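Long-range contacts in extracellular subtilisin-like serine proteinase (Vibrio sp. PA-44, PDB 1S2N), which probably hydrolyses internal peptide bonds of proteins as a calcium-binding serine endopeptidase of the subtilisin family, this chain being its catalytic part: residues A[126-131]-A[221-226]; A[173-178]-A[193-198]. All coordinates share one frame; numbering follows the deposited sequence.

In the fold
Followed from the N terminus, the chain lays down the parallel sheet strand by strand, and strand 123-127 in its middle supplies the first half of contact 1. The path then runs through helix 135-146 and strand 150-154 to residues 173-178, which pair with 193-198 in contact 2, closing a short loop and adding the outermost strand, 197-200, to that side of the sheet. Only later, at 221-226 in helix 219-236, does the chain return to close contact 1, whose much larger loop therefore encloses contact 2. The two meet where V176 packs against A222, T223 and V226, and helix 219-236, bearing the probable nucleophile S220, rests on the strand that contact 2 pairs with the sheet edge.

Contact 1 (A[126-131]-A[221-226]); sequences NMSLGG and MATPHV. With PMS (phenylmethanesulfonic acid), chain F.
N126 and S128 pack against T223 and P224 in a buried strand-to-helix contact near the centre of the chain, where strand 123-127 ends against the first turns of helix 219-236. It is made by close packing, with no clear hydrogen bond between the segments. The side chain of N126 reaches toward the helix, CG anti to the backbone N (chi1 -177°), and brings ND2 over the T223-P224 peptide, 3.1 Å from P224 CA. The CG2 methyl of T223 lies 3.5 Å from that ND2. S128 OG settles beside the helix, 3.6 Å from T223 CB and 3.7 Å from P224 CD; it is hydrogen-bonded to S220 O, as T223 OG1 is to T219 O. P224 has no backbone N-H, and the helix is kinked there. An inverse gamma turn centred on S128 directs residues 129-131 along the phenyl group of phenylmethanesulfonic acid, with G130 N 3.3 Å from its C4. In subtilisins the segment after this strand, here 128-130, forms one wall of the S1 pocket, consistent with the phenyl group beside it. The S128-S220 hydrogen bond thus ties that wall to the probable nucleophile, while N126 adds van der Waals contact with T223 and P224.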
ATOM      1  N   ASN A 126       5.255   3.221   0.472  1.00 18.82           N
ATOM      2  CA  ASN A 126       4.142   2.565   1.166  1.00 18.49           C
ATOM      3  C   ASN A 126       4.421   2.606   2.664  1.00 18.50           C
ATOM      4  O   ASN A 126       5.426   2.074   3.123  1.00 18.37           O
ATOM      5  CB  ASN A 126       3.998   1.111   0.688  1.00 18.37           C
ATOM      6  CG  ASN A 126       2.808   0.383   1.320  1.00 17.52           C
ATOM      7  OD1 ASN A 126       2.849  -0.014   2.480  1.00 16.37           O
ATOM      8  ND2 ASN A 126       1.759   0.190   0.544  1.00 16.59           N
ATOM      9  N   MET A 127       3.537   3.246   3.416  1.00 18.58           N
ATOM     10  CA  MET A 127       3.697   3.389   4.859  1.00 18.65           C
ATOM     11  C   MET A 127       2.514   2.745   5.567  1.00 18.67           C
ATOM     12  O   MET A 127       1.567   3.436   5.951  1.00 18.62           O
ATOM     13  CB  MET A 127       3.769   4.864   5.235  1.00 18.70           C
ATOM     14  CG  MET A 127       5.019   5.565   4.765  1.00 18.60           C
ATOM     15  SD  MET A 127       5.172   7.197   5.500  1.00 18.24           S
ATOM     16  CE  MET A 127       5.810   6.810   7.102  1.00 18.73           C
ATOM     17  N   SER A 128       2.576   1.426   5.735  1.00 18.52           N
ATOM     18  CA  SER A 128       1.561   0.677   6.480  1.00 18.45           C
ATOM     19  C   SER A 128       1.810   0.782   7.993  1.00 18.76           C
ATOM     20  O   SER A 128       2.028  -0.220   8.681  1.00 19.07           O
ATOM     21  CB  SER A 128       1.538  -0.789   6.032  1.00 18.30           C
ATOM     22  OG  SER A 128       0.845  -0.940   4.814  1.00 17.15           O
ATOM     23  N   LEU A 129       1.768   2.009   8.503  1.00 18.94           N
ATOM     24  CA  LEU A 129       1.995   2.271   9.913  1.00 18.98           C
ATOM     25  C   LEU A 129       1.332   3.568  10.324  1.00 19.42           C
ATOM     26  O   LEU A 129       1.046   4.444   9.499  1.00 19.28           O
ATOM     27  CB  LEU A 129       3.495   2.336  10.218  1.00 19.03           C
ATOM     28  CG  LEU A 129       4.327   3.418   9.510  1.00 18.74           C
ATOM     29  CD1 LEU A 129       4.386   4.700  10.325  1.00 18.56           C
ATOM     30  CD2 LEU A 129       5.740   2.914   9.225  1.00 19.01           C
ATOM     31  N   GLY A 130       1.109   3.696  11.620  1.00 19.78           N
ATOM     32  CA  GLY A 130       0.440   4.862  12.147  1.00 20.08           C
ATOM     33  C   GLY A 130       0.501   4.942  13.653  1.00 20.25           C
ATOM     34  O   GLY A 130       0.989   4.043  14.338  1.00 20.34           O
ATOM     35  N   GLY A 131       0.010   6.060  14.161  1.00 20.46           N
ATOM     36  CA  GLY A 131       0.061   6.344  15.579  1.00 20.65           C
ATOM     37  C   GLY A 131      -0.426   7.750  15.823  1.00 20.79           C
ATOM     38  O   GLY A 131      -1.170   8.317  15.010  1.00 21.26           O
ATOM     39  N   MET A 221      -2.755  -3.991   5.246  1.00 18.78           N
ATOM     40  CA  MET A 221      -2.895  -4.928   4.132  1.00 18.78           C
ATOM     41  C   MET A 221      -3.626  -4.266   2.960  1.00 18.55           C
ATOM     42  O   MET A 221      -3.446  -4.654   1.808  1.00 18.60           O
ATOM     43  CB  MET A 221      -3.658  -6.177   4.575  1.00 18.87           C
ATOM     44  CG  MET A 221      -2.879  -7.119   5.481  1.00 19.28           C
ATOM     45  SD  MET A 221      -2.471  -6.431   7.086  1.00 20.94           S
ATOM     46  CE  MET A 221      -0.750  -6.092   6.870  1.00 20.93           C
ATOM     47  N   ALA A 222      -4.455  -3.272   3.270  1.00 18.21           N
ATOM     48  CA  ALA A 222      -5.175  -2.508   2.256  1.00 18.28           C
ATOM     49  C   ALA A 222      -4.256  -1.591   1.455  1.00 18.08           C
ATOM     50  O   ALA A 222      -4.387  -1.476   0.241  1.00 18.05           O
ATOM     51  CB  ALA A 222      -6.294  -1.686   2.912  1.00 18.12           C
ATOM     52  N   THR A 223      -3.332  -0.950   2.154  1.00 18.02           N
ATOM     53  CA  THR A 223      -2.457   0.064   1.589  1.00 17.99           C
ATOM     54  C   THR A 223      -1.569  -0.445   0.451  1.00 18.13           C
ATOM     55  O   THR A 223      -1.484   0.219  -0.579  1.00 18.08           O
ATOM     56  CB  THR A 223      -1.607   0.693   2.713  1.00 17.86           C
ATOM     57  OG1 THR A 223      -2.478   1.258   3.702  1.00 17.71           O
ATOM     58  CG2 THR A 223      -0.804   1.886   2.204  1.00 18.35           C
ATOM     59  N   PRO A 224      -0.898  -1.589   0.627  1.00 18.39           N
ATOM     60  CA  PRO A 224      -0.059  -2.160  -0.434  1.00 18.49           C
ATOM     61  C   PRO A 224      -0.830  -2.575  -1.670  1.00 18.45           C
ATOM     62  O   PRO A 224      -0.223  -2.649  -2.730  1.00 18.39           O
ATOM     63  CB  PRO A 224       0.573  -3.390   0.233  1.00 18.61           C
ATOM     64  CG  PRO A 224      -0.329  -3.723   1.363  1.00 18.70           C
ATOM     65  CD  PRO A 224      -0.835  -2.412   1.849  1.00 18.45           C
ATOM     66  N   HIS A 225      -2.120  -2.866  -1.531  1.00 18.48           N
ATOM     67  CA  HIS A 225      -2.974  -3.117  -2.689  1.00 18.50           C
ATOM     68  C   HIS A 225      -2.951  -1.894  -3.609  1.00 18.60           C
ATOM     69  O   HIS A 225      -2.726  -2.026  -4.822  1.00 18.39           O
ATOM     70  CB  HIS A 225      -4.418  -3.435  -2.269  1.00 18.42           C
ATOM     71  CG  HIS A 225      -4.668  -4.882  -1.965  1.00 18.37           C
ATOM     72  ND1 HIS A 225      -4.503  -5.420  -0.706  1.00 18.11           N
ATOM     73  CD2 HIS A 225      -5.111  -5.891  -2.750  1.00 18.50           C
ATOM     74  CE1 HIS A 225      -4.815  -6.704  -0.734  1.00 18.69           C
ATOM     75  NE2 HIS A 225      -5.190  -7.014  -1.963  1.00 19.03           N
ATOM     76  N   VAL A 226      -3.154  -0.708  -3.030  1.00 18.61           N
ATOM     77  CA  VAL A 226      -3.193   0.528  -3.825  1.00 18.66           C
ATOM     78  C   VAL A 226      -1.788   1.012  -4.240  1.00 18.43           C
ATOM     79  O   VAL A 226      -1.639   1.603  -5.306  1.00 18.19           O
ATOM     80  CB  VAL A 226      -4.099   1.679  -3.196  1.00 18.83           C
ATOM     81  CG1 VAL A 226      -4.865   1.222  -1.961  1.00 19.35           C
ATOM     82  CG2 VAL A 226      -3.321   2.934  -2.893  1.00 18.79           C
TER
HETATM   83  C   PMS F1284      -0.751  -1.479  12.110  1.00 47.23           C
HETATM   84  S   PMS F1284      -1.034  -2.436  10.567  1.00 47.71           S
HETATM   85  C1  PMS F1284      -1.206  -0.033  11.994  1.00 47.28           C
HETATM   86  C2  PMS F1284      -1.606   0.621  13.162  1.00 47.51           C
HETATM   87  C3  PMS F1284      -2.030   1.949  13.122  1.00 47.18           C
HETATM   88  C4  PMS F1284      -2.051   2.633  11.912  1.00 47.00           C
HETATM   89  C5  PMS F1284      -1.651   1.989  10.745  1.00 46.64           C
HETATM   90  C6  PMS F1284      -1.229   0.662  10.780  1.00 46.73           C
HETATM   91  O2S PMS F1284      -2.655  -1.866  10.010  1.00 46.07           O
HETATM   92  O1S PMS F1284      -1.233  -4.050  10.723  1.00 47.74           O

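Contact 2 (A[173-178]-A[193-198]); sequences GVTVGS and SCVDLF. With CA (calcium ion), chain C.
D196 and G173 meet across a calcium ion at one end of this strand pair. The carboxylate of D196 binds in bidentate fashion, through OD1 at 2.6 Å and OD2 at 2.4 Å from the calcium, and G173 O joins from the other segment at 2.5 Å. P171 O and three waters complete the shell. Two of these waters reach back into the protein, one donating to T175 OG1, which is also hydrogen-bonded to A168 O, and the other to C194 O.

Hydrogen bonds continue from the metal into the strands. With CG of D196 beside its own backbone N (chi1 -63°), OD2 faces T175 and takes its backbone N-H on the anti side, at 3.0 Å from T175 N and nearly straight (176°). One oxygen thus serves both the ion and the neighbouring strand, and the charge on the metal would be expected to hold D196 ionised. T175 O receives D196 N at 3.0 Å and, weakly, L197 N; farther along, G177 N donates to L197 O. V176 pairs with L197 and G177 with F198 in parallel register; strand 197-200 is the outermost strand on this side of the central subtilase sheet. The calcium site at its start matches one known from proteinase K, and C194 just before it is linked to C163 by a disulfide.

Van der Waals contacts occupy both faces. On the one carrying V176 and L197, the apolar side chains of L197 and V174 pass obliquely, with L197 CD2 3.6 Å from V174 CG1; V174 is also covered by helices 219-236 and 242-252, and V176 by the former. On the other, V195 CG1 lies 3.6 Å from G177 N, and the F198 ring leans obliquely over the bare backbone of G177, bringing CD2 to 3.7 Å from G177 C; T264 touches both V195 and F198.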
ATOM      1  N   GLY A 173      -0.937  12.795   0.740  1.00 18.12           N
ATOM      2  CA  GLY A 173      -0.854  11.349   0.725  1.00 18.07           C
ATOM      3  C   GLY A 173      -2.142  10.681   0.260  1.00 18.14           C
ATOM      4  O   GLY A 173      -3.210  11.301   0.198  1.00 17.51           O
ATOM      5  N   VAL A 174      -2.026   9.397  -0.069  1.00 18.19           N
ATOM      6  CA  VAL A 174      -3.168   8.562  -0.400  1.00 18.25           C
ATOM      7  C   VAL A 174      -3.475   7.655   0.790  1.00 18.31           C
ATOM      8  O   VAL A 174      -2.817   6.631   0.999  1.00 18.33           O
ATOM      9  CB  VAL A 174      -2.882   7.722  -1.658  1.00 18.32           C
ATOM     10  CG1 VAL A 174      -4.040   6.767  -1.941  1.00 18.14           C
ATOM     11  CG2 VAL A 174      -2.614   8.640  -2.847  1.00 18.23           C
ATOM     12  N   THR A 175      -4.476   8.038   1.575  1.00 18.42           N
ATOM     13  CA  THR A 175      -4.798   7.338   2.815  1.00 18.36           C
ATOM     14  C   THR A 175      -5.855   6.266   2.550  1.00 18.35           C
ATOM     15  O   THR A 175      -6.905   6.548   1.980  1.00 18.59           O
ATOM     16  CB  THR A 175      -5.254   8.361   3.865  1.00 18.39           C
ATOM     17  OG1 THR A 175      -4.196   9.309   4.081  1.00 17.86           O
ATOM     18  CG2 THR A 175      -5.472   7.714   5.241  1.00 18.33           C
ATOM     19  N   VAL A 176      -5.569   5.035   2.963  1.00 18.33           N
ATOM     20  CA  VAL A 176      -6.333   3.866   2.528  1.00 18.13           C
ATOM     21  C   VAL A 176      -7.041   3.182   3.699  1.00 17.91           C
ATOM     22  O   VAL A 176      -6.405   2.771   4.665  1.00 17.28           O
ATOM     23  CB  VAL A 176      -5.409   2.845   1.827  1.00 18.29           C
ATOM     24  CG1 VAL A 176      -6.219   1.734   1.160  1.00 18.44           C
ATOM     25  CG2 VAL A 176      -4.526   3.547   0.800  1.00 18.33           C
ATOM     26  N   GLY A 177      -8.365   3.077   3.595  1.00 18.01           N
ATOM     27  CA  GLY A 177      -9.172   2.293   4.513  1.00 17.90           C
ATOM     28  C   GLY A 177      -9.271   0.860   4.021  1.00 17.72           C
ATOM     29  O   GLY A 177      -8.828   0.554   2.923  1.00 17.59           O
ATOM     30  N   SER A 178      -9.867  -0.005   4.835  1.00 17.66           N
ATOM     31  CA  SER A 178      -9.908  -1.439   4.568  1.00 17.62           C
ATOM     32  C   SER A 178     -11.335  -1.924   4.365  1.00 17.54           C
ATOM     33  O   SER A 178     -12.265  -1.403   4.985  1.00 17.46           O
ATOM     34  CB  SER A 178      -9.268  -2.196   5.733  1.00 17.61           C
ATOM     35  OG  SER A 178      -9.473  -3.590   5.635  1.00 16.95           O
ATOM     36  N   SER A 193     -12.981  12.096   6.426  1.00 18.15           N
ATOM     37  CA  SER A 193     -12.624  12.975   5.317  1.00 18.37           C
ATOM     38  C   SER A 193     -11.155  12.869   4.891  1.00 18.42           C
ATOM     39  O   SER A 193     -10.793  13.343   3.819  1.00 18.88           O
ATOM     40  CB  SER A 193     -12.951  14.417   5.685  1.00 18.40           C
ATOM     41  OG  SER A 193     -12.223  14.807   6.828  1.00 18.29           O
ATOM     42  N   CYS A 194     -10.313  12.265   5.726  1.00 18.28           N
ATOM     43  CA  CYS A 194      -8.893  12.104   5.403  1.00 18.17           C
ATOM     44  C   CYS A 194      -8.614  10.859   4.582  1.00 17.99           C
ATOM     45  O   CYS A 194      -7.550  10.742   3.979  1.00 17.93           O
ATOM     46  CB  CYS A 194      -8.036  12.083   6.667  1.00 18.01           C
ATOM     47  SG  CYS A 194      -7.883  13.705   7.407  1.00 18.13           S
ATOM     48  N   VAL A 195      -9.560   9.926   4.573  1.00 17.80           N
ATOM     49  CA  VAL A 195      -9.413   8.712   3.787  1.00 17.83           C
ATOM     50  C   VAL A 195      -9.797   8.982   2.334  1.00 17.67           C
ATOM     51  O   VAL A 195     -10.892   9.445   2.046  1.00 17.39           O
ATOM     52  CB  VAL A 195     -10.242   7.549   4.369  1.00 17.82           C
ATOM     53  CG1 VAL A 195     -10.045   6.276   3.540  1.00 18.00           C
ATOM     54  CG2 VAL A 195      -9.852   7.304   5.832  1.00 17.99           C
ATOM     55  N   ASP A 196      -8.866   8.704   1.431  1.00 17.88           N
ATOM     56  CA  ASP A 196      -9.072   8.905  -0.001  1.00 18.14           C
ATOM     57  C   ASP A 196      -9.811   7.753  -0.661  1.00 18.15           C
ATOM     58  O   ASP A 196     -10.632   7.989  -1.545  1.00 18.42           O
ATOM     59  CB  ASP A 196      -7.728   9.114  -0.714  1.00 18.25           C
ATOM     60  CG  ASP A 196      -7.008  10.359  -0.239  1.00 18.43           C
ATOM     61  OD1 ASP A 196      -7.323  11.465  -0.741  1.00 19.44           O
ATOM     62  OD2 ASP A 196      -6.123  10.333   0.643  1.00 16.78           O
ATOM     63  N   LEU A 197      -9.504   6.516  -0.269  1.00 18.10           N
ATOM     64  CA  LEU A 197     -10.181   5.352  -0.845  1.00 18.09           C
ATOM     65  C   LEU A 197     -10.060   4.085  -0.008  1.00 18.11           C
ATOM     66  O   LEU A 197      -9.284   4.020   0.938  1.00 18.35           O
ATOM     67  CB  LEU A 197      -9.701   5.085  -2.282  1.00 18.08           C
ATOM     68  CG  LEU A 197      -8.443   4.248  -2.513  1.00 18.33           C
ATOM     69  CD1 LEU A 197      -8.319   3.840  -3.967  1.00 18.60           C
ATOM     70  CD2 LEU A 197      -7.219   5.029  -2.084  1.00 18.67           C
ATOM     71  N   PHE A 198     -10.842   3.081  -0.389  1.00 18.07           N
ATOM     72  CA  PHE A 198     -10.840   1.774   0.255  1.00 17.98           C
ATOM     73  C   PHE A 198     -10.120   0.766  -0.628  1.00 17.88           C
ATOM     74  O   PHE A 198     -10.053   0.927  -1.837  1.00 17.65           O
ATOM     75  CB  PHE A 198     -12.274   1.287   0.477  1.00 18.04           C
ATOM     76  CG  PHE A 198     -13.002   2.007   1.571  1.00 18.19           C
ATOM     77  CD1 PHE A 198     -13.955   2.975   1.272  1.00 18.59           C
ATOM     78  CD2 PHE A 198     -12.743   1.710   2.899  1.00 18.19           C
ATOM     79  CE1 PHE A 198     -14.634   3.638   2.282  1.00 18.82           C
ATOM     80  CE2 PHE A 198     -13.407   2.376   3.918  1.00 18.28           C
ATOM     81  CZ  PHE A 198     -14.355   3.340   3.610  1.00 19.20           C
TER
HETATM   82 CA    CA C1290      -5.338  12.569   0.517  1.00 28.83          CA
HETATM   83  O   HOH W   1      -4.541  11.975   2.886  1.00 24.98           O
HETATM   84  O   HOH W   2      -7.265  12.563   2.011  1.00 13.19           O
HETATM   85  O   HOH W   3      -7.008  14.455   0.408  1.00  9.95           O